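3-carboxy-cis,cis-muconate cycloisomerase (Pseudomonas putida, PDB 1RE5) is a largely helical enzyme of the fumarase/aspartase (lyase) superfamily, a cycloisomerase assembled from four chains. Local coordinates at residues 56-62 with 84-89; 360-365 with 396-402. All blocks are in the same frame, centred on the assembly; numbering follows the deposited sequence.

Contact 1: 56-62 with 84-89; sequences ACQAERY and ALGKVI
In the helical N-terminal part of this lyase-superfamily chain, the loop that follows helix 47-56 packs against one side of helix 78-92, with A56 and Y62 meeting A84, L85, V88 and I89. No hydrogen bond crosses between the two segments; the join is apolar. The methyl group of A56 points at the helix and is received by three side chains: its CB lies 3.5 Å from L85 CD1, 3.7 Å from V88 CG1 and 3.8 Å from I89 CG1. I89 thus contributes CG1 from its longer branch, while V88 divides its two methyls, CG1 going to A56 and CG2 to the tyrosine ring. With CG of Y62 anti to its carbonyl carbon (chi1 -57°), the ring reaches across to the start of 84-89. There Y62 CD2 lies 3.9 Å from A84 CB, and A84 O sits at the ring edge, close to its plane. V88 CG2 comes obliquely to the same ring, 3.9 Å from Y62 CE2. Between A56 and Y62 the loop folds back: C57 is the centre of an inverse gamma turn, and a short 3-10 segment, 59-61, leads into Y62. Q26 of helix 21-40 bonds to the backbone of the loop at C57 O and A59 N, and L29 of that helix touches both C57 and Y62. L85, its CG anti to the backbone N (chi1 172°), directs its second methyl toward the cysteine, where CD2 stands 4.4 Å from C57 SG.

Contact 2: 360-365 with 396-402; sequences DLTQGL and VAEQRHL
Q363 O accepts the backbone N-H of L402 at 3.1 Å, the hydrogen bond that joins the two segments, with an N-H...O angle of 153° and the donor tilted 34° from the carbonyl plane. The same oxygen lies over one face of the H401 ring, 3.6 Å from ND1 and offset toward the rim. G364 N lies over that face too, and G364 CA comes within 3.8 Å of H401 CE1, so the imidazole spreads across the Q363-G364 peptide. CG of H401 is anti to its own backbone N (chi1 -152°), which carries the ring back over the turn. At its far end H401 NE2 meets D360 CB at 3.7 Å. H401 is the N-cap of helix 402-407, and its ND1 accepts the N-H of R403. T362 to L365 form a type I' turn, in which Q363 and G364 both have positive phi. The extended Q363 side chain runs beside the opposing backbone, bringing NE2 to 3.7 Å from R400 CA. At the end of the turn, L365 CD1 touches V396 CG2 at 3.7 Å, the two side chains crossing at about a right angle, while L365 also packs on M279 of the second subunit. Q363 O and H401 ND1 thus take up the N-H groups of L402 and R403 at the start of helix 402-407. As an acceptor, ND1 would carry no proton, consistent with a neutral ring protonated at NE2; the D360 carboxylate is near but not bonded to it.

Overall arrangement
Contact 1 and contact 2 lie on opposite sides of the centre of a long, mostly helical chain, their own centres 76 Å apart and their nearest atoms about 58 Å apart. Contact 1 closes before contact 2 opens, and the long helices 106-142, 162-187, 231-257, 286-307 and 319-347 come between them in sequence. 2,3-dihydroxy-1,4-dithiobutane is modelled in two pockets on helix 286-307, one lined by T296, R297, P299 and G300, the other by S303, T304 and A307; neither includes a residue of the two contacts. The contacts also differ in their surroundings: 56-62 with 84-89 is touched by no other chain of the tetramer, whereas 360-365 borders E261, M279 and P280 of the second subunit.

Contact 1: 56-62 with 84-89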
# COMPACT_ATOMS: atom_id res chain seq x y z
N ALA D 56 12.23 30.73 -27.38
CA ALA D 56 11.37 30.88 -26.21
C ALA D 56 11.25 29.59 -25.38
O ALA D 56 10.65 29.60 -24.31
CB ALA D 56 10.00 31.36 -26.65
N CYS D 57 11.81 28.49 -25.88
CA CYS D 57 11.74 27.22 -25.16
C CYS D 57 12.87 27.04 -24.14
O CYS D 57 13.64 26.08 -24.19
CB CYS D 57 11.74 26.06 -26.16
SG CYS D 57 10.17 25.87 -27.06
N GLN D 58 12.95 28.00 -23.21
CA GLN D 58 13.94 27.98 -22.15
C GLN D 58 13.17 28.21 -20.83
O GLN D 58 12.51 29.24 -20.66
CB GLN D 58 14.99 29.07 -22.39
N ALA D 59 13.24 27.25 -19.92
CA ALA D 59 12.54 27.33 -18.63
C ALA D 59 12.74 28.63 -17.87
O ALA D 59 11.81 29.15 -17.26
CB ALA D 59 12.94 26.15 -17.74
N GLU D 60 13.96 29.14 -17.91
CA GLU D 60 14.31 30.37 -17.21
C GLU D 60 13.38 31.55 -17.52
O GLU D 60 13.12 32.39 -16.66
CB GLU D 60 15.74 30.77 -17.57
CG GLU D 60 16.80 29.68 -17.33
CD GLU D 60 16.58 28.40 -18.16
OE1 GLU D 60 16.36 28.51 -19.39
OE2 GLU D 60 16.64 27.28 -17.58
N ARG D 61 12.87 31.60 -18.75
CA ARG D 61 12.01 32.69 -19.18
C ARG D 61 10.59 32.70 -18.61
O ARG D 61 9.82 33.62 -18.89
CB ARG D 61 11.95 32.72 -20.72
N TYR D 62 10.25 31.70 -17.80
CA TYR D 62 8.89 31.64 -17.27
C TYR D 62 8.73 31.77 -15.76
O TYR D 62 9.65 31.50 -15.00
CB TYR D 62 8.22 30.36 -17.76
CG TYR D 62 8.22 30.28 -19.27
CD1 TYR D 62 9.29 29.70 -19.96
CD2 TYR D 62 7.18 30.84 -20.01
CE1 TYR D 62 9.30 29.67 -21.35
CE2 TYR D 62 7.19 30.82 -21.40
CZ TYR D 62 8.25 30.23 -22.06
OH TYR D 62 8.23 30.22 -23.43
N ALA D 84 1.58 30.72 -22.07
CA ALA D 84 2.66 31.61 -21.69
C ALA D 84 3.74 31.61 -22.77
O ALA D 84 4.37 32.64 -23.02
CB ALA D 84 3.26 31.17 -20.35
N LEU D 85 3.97 30.46 -23.38
CA LEU D 85 4.97 30.36 -24.43
C LEU D 85 4.53 31.24 -25.60
O LEU D 85 5.32 32.00 -26.15
CB LEU D 85 5.12 28.90 -24.89
CG LEU D 85 5.98 28.62 -26.13
CD1 LEU D 85 7.39 29.17 -25.93
CD2 LEU D 85 6.03 27.13 -26.38
N GLY D 86 3.25 31.13 -25.96
CA GLY D 86 2.73 31.92 -27.06
C GLY D 86 2.89 33.42 -26.83
O GLY D 86 3.27 34.14 -27.76
N LYS D 87 2.62 33.88 -25.61
CA LYS D 87 2.74 35.30 -25.28
C LYS D 87 4.19 35.79 -25.31
O LYS D 87 4.44 36.99 -25.36
CB LYS D 87 2.11 35.57 -23.91
N VAL D 88 5.14 34.86 -25.27
CA VAL D 88 6.56 35.23 -25.30
C VAL D 88 7.01 35.31 -26.75
O VAL D 88 7.82 36.16 -27.12
CB VAL D 88 7.44 34.19 -24.54
CG1 VAL D 88 8.92 34.41 -24.87
CG2 VAL D 88 7.22 34.32 -23.04
N ILE D 89 6.49 34.41 -27.57
CA ILE D 89 6.83 34.37 -28.98
C ILE D 89 6.17 35.56 -29.70
O ILE D 89 6.64 36.00 -30.74
CB ILE D 89 6.35 33.05 -29.63
CG1 ILE D 89 7.17 31.88 -29.06
CG2 ILE D 89 6.48 33.11 -31.14
CD1 ILE D 89 6.77 30.53 -29.61

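Contact 2: 360-365 with 396-402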
# COMPACT_ATOMS: atom_id res chain seq x y z
N ASP D 360 32.30 -17.64 18.99
CA ASP D 360 32.11 -18.68 19.99
C ASP D 360 31.39 -18.16 21.24
O ASP D 360 31.81 -18.39 22.38
CB ASP D 360 33.41 -19.44 20.35
CG ASP D 360 34.63 -18.57 20.39
OD1 ASP D 360 35.15 -18.21 19.31
OD2 ASP D 360 35.09 -18.24 21.51
N LEU D 361 30.28 -17.48 20.99
CA LEU D 361 29.44 -16.93 22.04
C LEU D 361 28.55 -18.09 22.48
O LEU D 361 28.05 -18.11 23.59
CB LEU D 361 28.59 -15.79 21.49
CG LEU D 361 27.97 -14.79 22.46
CD1 LEU D 361 29.06 -14.23 23.35
CD2 LEU D 361 27.30 -13.67 21.69
N THR D 362 28.35 -19.05 21.58
CA THR D 362 27.56 -20.23 21.87
C THR D 362 28.53 -21.36 22.23
O THR D 362 28.17 -22.54 22.32
CB THR D 362 26.72 -20.66 20.66
OG1 THR D 362 27.57 -20.89 19.53
CG2 THR D 362 25.72 -19.58 20.32
N GLN D 363 29.78 -20.97 22.43
CA GLN D 363 30.85 -21.88 22.81
C GLN D 363 31.03 -23.11 21.94
O GLN D 363 31.09 -24.22 22.44
CB GLN D 363 30.67 -22.29 24.26
CG GLN D 363 30.77 -21.10 25.21
CD GLN D 363 30.58 -21.49 26.65
OE1 GLN D 363 29.55 -22.07 27.03
NE2 GLN D 363 31.57 -21.18 27.48
N GLY D 364 31.12 -22.89 20.63
CA GLY D 364 31.31 -23.98 19.69
C GLY D 364 30.08 -24.81 19.34
O GLY D 364 30.16 -25.65 18.46
N LEU D 365 28.96 -24.59 20.01
CA LEU D 365 27.77 -25.36 19.71
C LEU D 365 27.30 -25.14 18.28
O LEU D 365 26.62 -25.99 17.70
CB LEU D 365 26.64 -25.00 20.68
CG LEU D 365 26.81 -25.52 22.11
CD1 LEU D 365 25.71 -24.98 23.01
CD2 LEU D 365 26.76 -27.04 22.09
N VAL D 396 27.15 -27.41 28.04
CA VAL D 396 26.16 -26.44 28.49
C VAL D 396 26.00 -26.52 29.99
O VAL D 396 26.14 -25.51 30.69
CB VAL D 396 24.79 -26.70 27.83
CG1 VAL D 396 23.73 -25.83 28.48
CG2 VAL D 396 24.88 -26.40 26.33
N ALA D 397 25.70 -27.71 30.49
CA ALA D 397 25.53 -27.93 31.92
C ALA D 397 26.72 -27.30 32.65
O ALA D 397 26.61 -26.20 33.20
CB ALA D 397 25.46 -29.42 32.23
N GLU D 398 27.86 -27.98 32.64
CA GLU D 398 29.07 -27.47 33.29
C GLU D 398 29.63 -26.27 32.53
O GLU D 398 30.80 -25.93 32.66
CB GLU D 398 30.13 -28.57 33.39
CG GLU D 398 30.48 -29.25 32.08
CD GLU D 398 31.57 -30.31 32.24
OE1 GLU D 398 32.71 -29.93 32.59
OE2 GLU D 398 31.28 -31.50 32.01
N GLN D 399 28.76 -25.64 31.76
CA GLN D 399 29.09 -24.49 30.93
C GLN D 399 30.56 -24.21 30.71
O GLN D 399 31.25 -23.63 31.56
CB GLN D 399 28.40 -23.24 31.49
CG GLN D 399 28.63 -22.99 32.96
CD GLN D 399 27.92 -21.74 33.45
OE1 GLN D 399 27.94 -21.43 34.65
NE2 GLN D 399 27.30 -21.01 32.53
N ARG D 400 31.03 -24.63 29.54
CA ARG D 400 32.41 -24.44 29.09
C ARG D 400 32.47 -24.86 27.63
O ARG D 400 31.69 -25.71 27.18
CB ARG D 400 33.40 -25.26 29.93
CG ARG D 400 33.14 -26.75 29.98
CD ARG D 400 34.34 -27.47 30.59
NE ARG D 400 34.14 -28.91 30.66
CZ ARG D 400 35.12 -29.80 30.69
NH1 ARG D 400 36.38 -29.40 30.65
NH2 ARG D 400 34.84 -31.10 30.74
N HIS D 401 33.39 -24.26 26.88
CA HIS D 401 33.54 -24.53 25.46
C HIS D 401 33.42 -26.00 25.09
O HIS D 401 33.80 -26.88 25.87
CB HIS D 401 34.87 -23.97 24.97
CG HIS D 401 34.87 -23.59 23.52
ND1 HIS D 401 34.71 -24.50 22.50
CD2 HIS D 401 35.00 -22.38 22.92
CE1 HIS D 401 34.74 -23.88 21.34
NE2 HIS D 401 34.92 -22.59 21.57
N LEU D 402 32.89 -26.27 23.89
CA LEU D 402 32.72 -27.63 23.40
C LEU D 402 34.09 -28.24 23.08
O LEU D 402 34.28 -29.45 23.19
CB LEU D 402 31.85 -27.65 22.13
CG LEU D 402 30.86 -28.80 21.92
CD1 LEU D 402 30.38 -28.79 20.48
CD2 LEU D 402 31.50 -30.13 22.24